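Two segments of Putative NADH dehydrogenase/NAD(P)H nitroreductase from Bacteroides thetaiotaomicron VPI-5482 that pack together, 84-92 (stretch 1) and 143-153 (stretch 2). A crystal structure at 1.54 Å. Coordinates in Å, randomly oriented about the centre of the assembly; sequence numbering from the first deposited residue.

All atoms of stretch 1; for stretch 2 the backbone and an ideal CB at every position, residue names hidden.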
# COMPACT_ATOMS: atom_id res chain seq x y z
N ALA A 84 8.47 8.85 14.93
CA ALA A 84 7.58 7.86 14.31
C ALA A 84 6.46 8.60 13.62
O ALA A 84 6.13 9.73 14.04
CB ALA A 84 6.99 6.91 15.39
N ILE A 85 5.96 8.05 12.53
CA ILE A 85 4.73 8.56 11.91
C ILE A 85 3.63 7.57 12.21
O ILE A 85 3.78 6.36 11.94
CB ILE A 85 4.88 8.72 10.39
CG1 ILE A 85 5.92 9.82 10.10
CG2 ILE A 85 3.51 9.10 9.73
CD1 ILE A 85 6.32 9.93 8.63
N ILE A 86 2.54 8.08 12.79
CA ILE A 86 1.36 7.29 13.06
C ILE A 86 0.37 7.52 11.94
O ILE A 86 -0.09 8.65 11.74
CB ILE A 86 0.75 7.60 14.42
CG1 ILE A 86 1.84 7.52 15.50
CG2 ILE A 86 -0.42 6.63 14.71
CD1 ILE A 86 1.27 7.52 16.91
N VAL A 87 0.09 6.49 11.16
CA VAL A 87 -0.85 6.59 10.03
C VAL A 87 -2.24 6.26 10.52
O VAL A 87 -2.47 5.13 11.02
CB VAL A 87 -0.47 5.66 8.83
CG1 VAL A 87 -1.50 5.81 7.70
CG2 VAL A 87 1.02 5.90 8.37
N CYS A 88 -3.16 7.21 10.42
CA CYS A 88 -4.51 7.05 10.90
C CYS A 88 -5.48 7.31 9.79
O CYS A 88 -5.15 7.95 8.81
CB CYS A 88 -4.84 8.05 12.01
SG CYS A 88 -3.67 8.07 13.37
N GLY A 89 -6.72 6.86 9.99
CA GLY A 89 -7.79 7.08 9.02
C GLY A 89 -9.02 7.68 9.66
O GLY A 89 -9.40 7.28 10.76
N ASP A 90 -9.66 8.64 8.98
CA ASP A 90 -10.92 9.18 9.49
C ASP A 90 -12.07 8.27 9.08
O ASP A 90 -12.57 8.35 7.95
CB ASP A 90 -11.11 10.61 8.99
CG ASP A 90 -12.33 11.28 9.61
OD1 ASP A 90 -13.11 10.57 10.27
OD2 ASP A 90 -12.42 12.53 9.49
N SER A 91 -12.43 7.35 9.97
CA SER A 91 -13.45 6.36 9.71
C SER A 91 -14.85 6.99 9.55
O SER A 91 -15.75 6.34 9.05
CB SER A 91 -13.47 5.37 10.88
OG SER A 91 -13.91 5.99 12.06
N ALA A 92 -15.02 8.26 9.95
CA ALA A 92 -16.29 8.94 9.75
C ALA A 92 -16.51 9.30 8.28
O ALA A 92 -17.66 9.41 7.82
CB ALA A 92 -16.41 10.19 10.64
N UNK A 143 -13.31 9.11 16.05
CA UNK A 143 -13.48 8.73 14.64
C UNK A 143 -12.18 8.47 13.89
O UNK A 143 -12.17 7.87 12.82
CB UNK A 143 -14.25 9.83 13.91
N UNK A 144 -11.09 8.96 14.47
CA UNK A 144 -9.75 8.82 13.89
C UNK A 144 -9.10 7.55 14.40
O UNK A 144 -8.79 7.46 15.58
CB UNK A 144 -8.88 10.03 14.22
N UNK A 145 -8.94 6.58 13.52
CA UNK A 145 -8.47 5.26 13.90
C UNK A 145 -7.04 5.03 13.45
O UNK A 145 -6.73 5.21 12.28
CB UNK A 145 -9.38 4.18 13.32
N UNK A 146 -6.18 4.55 14.35
CA UNK A 146 -4.77 4.36 13.94
C UNK A 146 -4.53 3.03 13.24
O UNK A 146 -4.87 2.00 13.80
CB UNK A 146 -3.85 4.45 15.16
N UNK A 147 -4.00 3.07 12.02
CA UNK A 147 -3.64 1.88 11.30
C UNK A 147 -2.33 1.30 11.82
O UNK A 147 -2.28 0.14 12.17
CB UNK A 147 -3.54 2.18 9.80
N UNK A 148 -1.29 2.13 11.88
CA UNK A 148 0.03 1.62 12.19
C UNK A 148 0.89 2.75 12.72
O UNK A 148 0.65 3.95 12.44
CB UNK A 148 0.67 0.97 10.96
N UNK A 149 1.91 2.32 13.46
CA UNK A 149 2.94 3.18 13.99
C UNK A 149 4.21 2.84 13.22
O UNK A 149 4.65 1.68 13.21
CB UNK A 149 3.11 3.00 15.50
N UNK A 150 4.79 3.83 12.57
CA UNK A 150 6.01 3.62 11.78
C UNK A 150 7.21 4.34 12.40
O UNK A 150 7.43 5.54 12.12
CB UNK A 150 5.80 4.10 10.34
N UNK A 151 7.95 3.65 13.27
CA UNK A 151 9.25 4.21 13.67
C UNK A 151 10.18 4.29 12.45
O UNK A 151 10.06 3.49 11.50
CB UNK A 151 9.89 3.36 14.77
N UNK A 152 11.08 5.26 12.46
CA UNK A 152 12.06 5.34 11.41
C UNK A 152 13.31 6.03 11.90
O UNK A 152 13.31 6.67 12.97
CB UNK A 152 11.49 6.07 10.19
N UNK A 153 14.37 5.86 11.11
CA UNK A 153 15.67 6.42 11.42
C UNK A 153 16.70 5.98 10.40
O UNK A 153 16.38 5.21 9.46
CB UNK A 153 16.11 6.01 12.83

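Stretch 2 pairs antiparallel with strand 84-90, and, as in any beta sheet, bridge partners put their side chains on the same face.

Position 143 lies just before the strand. Its ideal CB is 3.9 Å from D90 OD1 and 3.9 Å from A92 CB, so a short donor suits it: asparagine, serine or threonine. It is N143. N143 ND2 donates to D90 OD1 at 2.9 Å, while the backbone O of N143 accepts from S91 N at 2.9 Å and from S91 OG at 2.7 Å.

Position 144 pairs with D90, and its CB lies on the face of D90 and C88. Extended angles (-91/111) favour a beta-branched or other apolar residue able to span both neighbours. I144 does so: CG2 lies 3.6 Å from C88 CB, and CD1 reaches 3.5 Å from D90 CG, against the carboxylate carbon.

At 145 the opposing residue is G89, which has no side chain, and S91 CB is 4.9 Å from the ideal CB. Many side chains would fit; a long apolar one can reach S91 CB. L145 places CD1 3.6 Å from S91 CB. Its backbone bonds G89 both ways, L145 N to G89 O at 2.9 Å and G89 N to L145 O at 2.8 Å.

Position 146 faces C88 SG and I86 CG2, 4.0 and 4.1 Å from its ideal CB, and its N makes no hydrogen bond to stretch 1. Compact apolar residues fit, and phi of -85° admits proline. P146 CB packs 4.1 Å from C88 SG.

Position 147 is the extra residue of a beta bulge; psi of -52° departs from extended geometry, and CB points sideways. Stretch 1 asks little of the side chain beyond the ideal CB, which lies 3.4 Å from V87 O; N must be free to donate. L147 N bonds V87 O at 2.8 Å.

Position 148 shares a face with V87, inviting a small or medium apolar group. C148 supplies SG, 4.0 Å from V87 CB. C148 N gives V87 O a weak second bond at 3.3 Å.

Position 149 meets I86 and A84, a setting for valine or isoleucine. V149 sends CG2 to 4.3 Å from I86 CD1 and CG1 to 4.1 Å from A84 CB.

Position 150 pairs with I85, with V87 CG2 within reach, so a branched aliphatic suits. I150 CD1 lies 3.8 Å from V87 CG2.

Position 151 sits over A84 with phi of -63°, where proline is allowed; it is P151, whose CA lies 3.9 Å from A84 CB.

Position 152 points sideways; only a long side chain could return to stretch 1. F152 does, CE1 lying 3.8 Å from I85 CG1.

Position 153 is out of reach: G153.

Stretch 2 143-153: NILPLCVIPFG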
# COMPACT_ATOMS: atom_id res chain seq x y z
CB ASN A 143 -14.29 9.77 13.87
CG ASN A 143 -13.72 11.18 13.97
OD1 ASN A 143 -13.61 11.72 15.08
ND2 ASN A 143 -13.44 11.82 12.82
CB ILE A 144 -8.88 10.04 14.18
CG1 ILE A 144 -9.53 11.35 13.72
CG2 ILE A 144 -7.48 9.93 13.50
CD1 ILE A 144 -10.01 11.44 12.22
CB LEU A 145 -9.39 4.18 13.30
CG LEU A 145 -10.87 4.35 13.63
CD1 LEU A 145 -11.65 3.17 13.05
CD2 LEU A 145 -11.16 4.53 15.14
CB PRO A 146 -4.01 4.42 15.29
CG PRO A 146 -4.97 3.97 16.30
CD PRO A 146 -6.35 4.36 15.80
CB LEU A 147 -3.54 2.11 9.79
CG LEU A 147 -3.05 0.91 9.00
CD1 LEU A 147 -4.10 -0.16 9.02
CD2 LEU A 147 -2.72 1.31 7.53
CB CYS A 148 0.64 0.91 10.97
SG CYS A 148 0.88 2.00 9.55
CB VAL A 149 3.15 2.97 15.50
CG1 VAL A 149 4.28 3.86 15.98
CG2 VAL A 149 1.85 3.28 16.32
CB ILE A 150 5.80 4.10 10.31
CG1 ILE A 150 4.57 3.48 9.66
CG2 ILE A 150 7.06 3.83 9.42
CD1 ILE A 150 4.29 4.00 8.26
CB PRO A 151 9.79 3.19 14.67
CG PRO A 151 8.66 2.21 14.90
CD PRO A 151 7.80 2.26 13.69
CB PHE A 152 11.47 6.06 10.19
CG PHE A 152 11.09 7.51 10.45
CD1 PHE A 152 9.86 7.84 10.99
CD2 PHE A 152 11.96 8.53 10.09
CE1 PHE A 152 9.54 9.16 11.21
CE2 PHE A 152 11.64 9.84 10.29
CZ PHE A 152 10.42 10.16 10.86
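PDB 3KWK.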